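Local coordinates for protein DNA annealing helicase and endonuclease ZRANB3 (Homo sapiens, PDB 5MKW) that anneals DNA strands as an ATP-dependent helicase and cuts DNA as an endonuclease to maintain genome stability at stalled or collapsed replication forks, at residues W72-I77 / D90-L95. Sequence-based numbering, arbitrary orientation. Where two conformers were deposited one is given.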
loop_
_atom_site.group_PDB
_atom_site.type_symbol
_atom_site.label_atom_id
_atom_site.label_comp_id
_atom_site.label_asym_id
_atom_site.label_seq_id
_atom_site.Cartn_x
_atom_site.Cartn_y
_atom_site.Cartn_z
ATOM N N TRP A 72 -0.196 -1.203 -4.466
ATOM C CA TRP A 72 0.576 -1.880 -3.408
ATOM C C TRP A 72 1.839 -1.103 -3.042
ATOM O O TRP A 72 2.363 -0.327 -3.841
ATOM C CB TRP A 72 0.926 -3.357 -3.755
ATOM C CG TRP A 72 1.776 -3.567 -4.925
ATOM C CD1 TRP A 72 1.366 -3.705 -6.216
ATOM C CD2 TRP A 72 3.204 -3.697 -4.945
ATOM N NE1 TRP A 72 2.445 -3.886 -7.053
ATOM C CE2 TRP A 72 3.585 -3.911 -6.295
ATOM C CE3 TRP A 72 4.187 -3.700 -3.959
ATOM C CZ2 TRP A 72 4.906 -4.099 -6.688
ATOM C CZ3 TRP A 72 5.541 -3.845 -4.360
ATOM C CH2 TRP A 72 5.866 -4.088 -5.718
ATOM N N GLN A 73 2.303 -1.348 -1.820
ATOM C CA GLN A 73 3.455 -0.704 -1.207
ATOM C C GLN A 73 4.238 -1.787 -0.443
ATOM O O GLN A 73 3.627 -2.730 0.061
ATOM C CB GLN A 73 2.977 0.329 -0.170
ATOM C CG GLN A 73 2.326 1.568 -0.748
ATOM C CD GLN A 73 3.348 2.429 -1.480
ATOM O OE1 GLN A 73 4.497 2.529 -1.031
ATOM N NE2 GLN A 73 3.019 2.863 -2.694
ATOM N N VAL A 74 5.567 -1.621 -0.336
ATOM C CA VAL A 74 6.381 -2.400 0.597
ATOM C C VAL A 74 6.335 -1.776 1.981
ATOM O O VAL A 74 6.428 -0.545 2.117
ATOM C CB VAL A 74 7.844 -2.441 0.123
ATOM C CG1 VAL A 74 8.729 -3.156 1.129
ATOM C CG2 VAL A 74 7.912 -3.128 -1.222
ATOM N N ASP A 75 6.218 -2.599 3.013
ATOM C CA ASP A 75 6.225 -2.072 4.367
ATOM C C ASP A 75 6.854 -3.096 5.297
ATOM O O ASP A 75 7.235 -4.198 4.870
ATOM C CB ASP A 75 4.784 -1.740 4.797
ATOM C CG ASP A 75 4.698 -0.650 5.886
ATOM O OD1 ASP A 75 5.697 -0.409 6.628
ATOM O OD2 ASP A 75 3.583 -0.115 6.051
ATOM N N HIS A 76 6.987 -2.736 6.565
ATOM C CA HIS A 76 7.632 -3.610 7.546
ATOM C C HIS A 76 6.737 -4.766 7.945
ATOM O O HIS A 76 5.522 -4.600 8.105
ATOM C CB HIS A 76 7.976 -2.838 8.822
ATOM C CG HIS A 76 8.936 -1.729 8.600
ATOM N ND1 HIS A 76 8.576 -0.408 8.699
ATOM C CD2 HIS A 76 10.238 -1.742 8.244
ATOM C CE1 HIS A 76 9.631 0.351 8.461
ATOM N NE2 HIS A 76 10.649 -0.434 8.170
ATOM N N ILE A 77 7.344 -5.918 8.220
ATOM C CA ILE A 77 6.606 -7.007 8.831
ATOM C C ILE A 77 6.477 -6.766 10.334
ATOM O O ILE A 77 5.378 -6.880 10.876
ATOM C CB ILE A 77 7.271 -8.366 8.619
ATOM C CG1 ILE A 77 7.340 -8.718 7.129
ATOM C CG2 ILE A 77 6.523 -9.433 9.422
ATOM C CD1 ILE A 77 8.321 -9.832 6.826
ATOM N N ASP A 90 14.307 -9.271 4.935
ATOM C CA ASP A 90 13.612 -10.234 5.762
ATOM C C ASP A 90 12.606 -9.608 6.730
ATOM O O ASP A 90 11.878 -10.311 7.433
ATOM C CB ASP A 90 14.627 -11.093 6.535
ATOM C CG ASP A 90 15.469 -10.279 7.542
ATOM O OD1 ASP A 90 14.963 -9.304 8.169
ATOM O OD2 ASP A 90 16.647 -10.656 7.745
ATOM N N ASN A 91 12.566 -8.290 6.774
ATOM C CA ASN A 91 11.518 -7.579 7.527
ATOM C C ASN A 91 10.550 -6.791 6.632
ATOM O O ASN A 91 9.807 -5.956 7.120
ATOM C CB ASN A 91 12.135 -6.608 8.552
ATOM C CG ASN A 91 11.138 -6.146 9.590
ATOM O OD1 ASN A 91 10.253 -6.896 9.990
ATOM N ND2 ASN A 91 11.248 -4.885 10.003
ATOM N N LEU A 92 10.488 -7.140 5.353
ATOM C CA LEU A 92 9.615 -6.426 4.429
ATOM C C LEU A 92 8.516 -7.298 3.797
ATOM O O LEU A 92 8.701 -8.490 3.573
ATOM C CB LEU A 92 10.451 -5.799 3.337
ATOM C CG LEU A 92 11.481 -4.768 3.812
ATOM C CD1 LEU A 92 12.198 -4.142 2.618
ATOM C CD2 LEU A 92 10.835 -3.684 4.652
ATOM N N GLN A 93 7.408 -6.666 3.436
ATOM C CA GLN A 93 6.268 -7.356 2.896
ATOM C C GLN A 93 5.499 -6.399 1.995
ATOM O O GLN A 93 5.571 -5.183 2.156
ATOM C CB GLN A 93 5.378 -7.906 4.004
ATOM C CG GLN A 93 4.554 -6.838 4.728
ATOM C CD GLN A 93 3.733 -7.333 5.878
ATOM O OE1 GLN A 93 3.457 -6.587 6.864
ATOM N NE2 GLN A 93 3.501 -8.600 5.875
ATOM N N THR A 94 4.744 -7.001 1.084
ATOM C CA THR A 94 3.804 -6.335 0.235
ATOM C C THR A 94 2.505 -6.153 0.978
ATOM O O THR A 94 1.954 -7.102 1.572
ATOM C CB THR A 94 3.550 -7.210 -1.029
ATOM O OG1 THR A 94 4.796 -7.450 -1.710
ATOM C CG2 THR A 94 2.604 -6.512 -1.957
ATOM N N LEU A 95 2.018 -4.923 0.939
ATOM C CA LEU A 95 0.673 -4.585 1.407
ATOM C C LEU A 95 -0.078 -3.918 0.264
ATOM O O LEU A 95 0.479 -3.047 -0.433
ATOM C CB LEU A 95 0.728 -3.590 2.587
ATOM C CG LEU A 95 1.394 -3.983 3.907
ATOM C CD1 LEU A 95 1.238 -2.868 4.934
ATOM C CD2 LEU A 95 0.824 -5.272 4.463
#
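The carbonyl O of D90 lies 3.6 Å from CD1 of I77, whose CG1 packs over the N91 carbonyl. N91 O receives the I77 N-H at 2.7 Å, the donor standing 43° out of the carbonyl plane. The N91 amide, fixed by Q86 O and the K78 N-H, inclines 30° to the H76 imidazole, ND2 3.7 Å from H76 CD2. L92 sets CB and CD1 against V74 CG1, its CD2 beside the H76 ring. In this ββα motif of the His-Me finger nucleases, completed by helix 97-118, whose H100 touches D75 and Q73, non-hydrogen-bonded pairs (L92-H76, T94-V74) alternate with pairs joined by two backbone hydrogen bonds (Q93-D75, L95-Q73). D75 OD1 also takes the H76 N-H. Q93 CG, between backbone N and carbonyl carbon (chi1 74°), lies 4.1 Å from I77 CG1; an alanine here would keep the CB contact but probably leave a gap beside I77 CG1 and D75 O. T94 CG2 reaches W72 CE3 at 3.8 Å, while OG1 is hydrogen-bonded to E16 OE1. L95 rests CD1 on D75 CB, its nearest side-chain atom about 6 Å from the zinc ion held by C20, C23, C96 and C99.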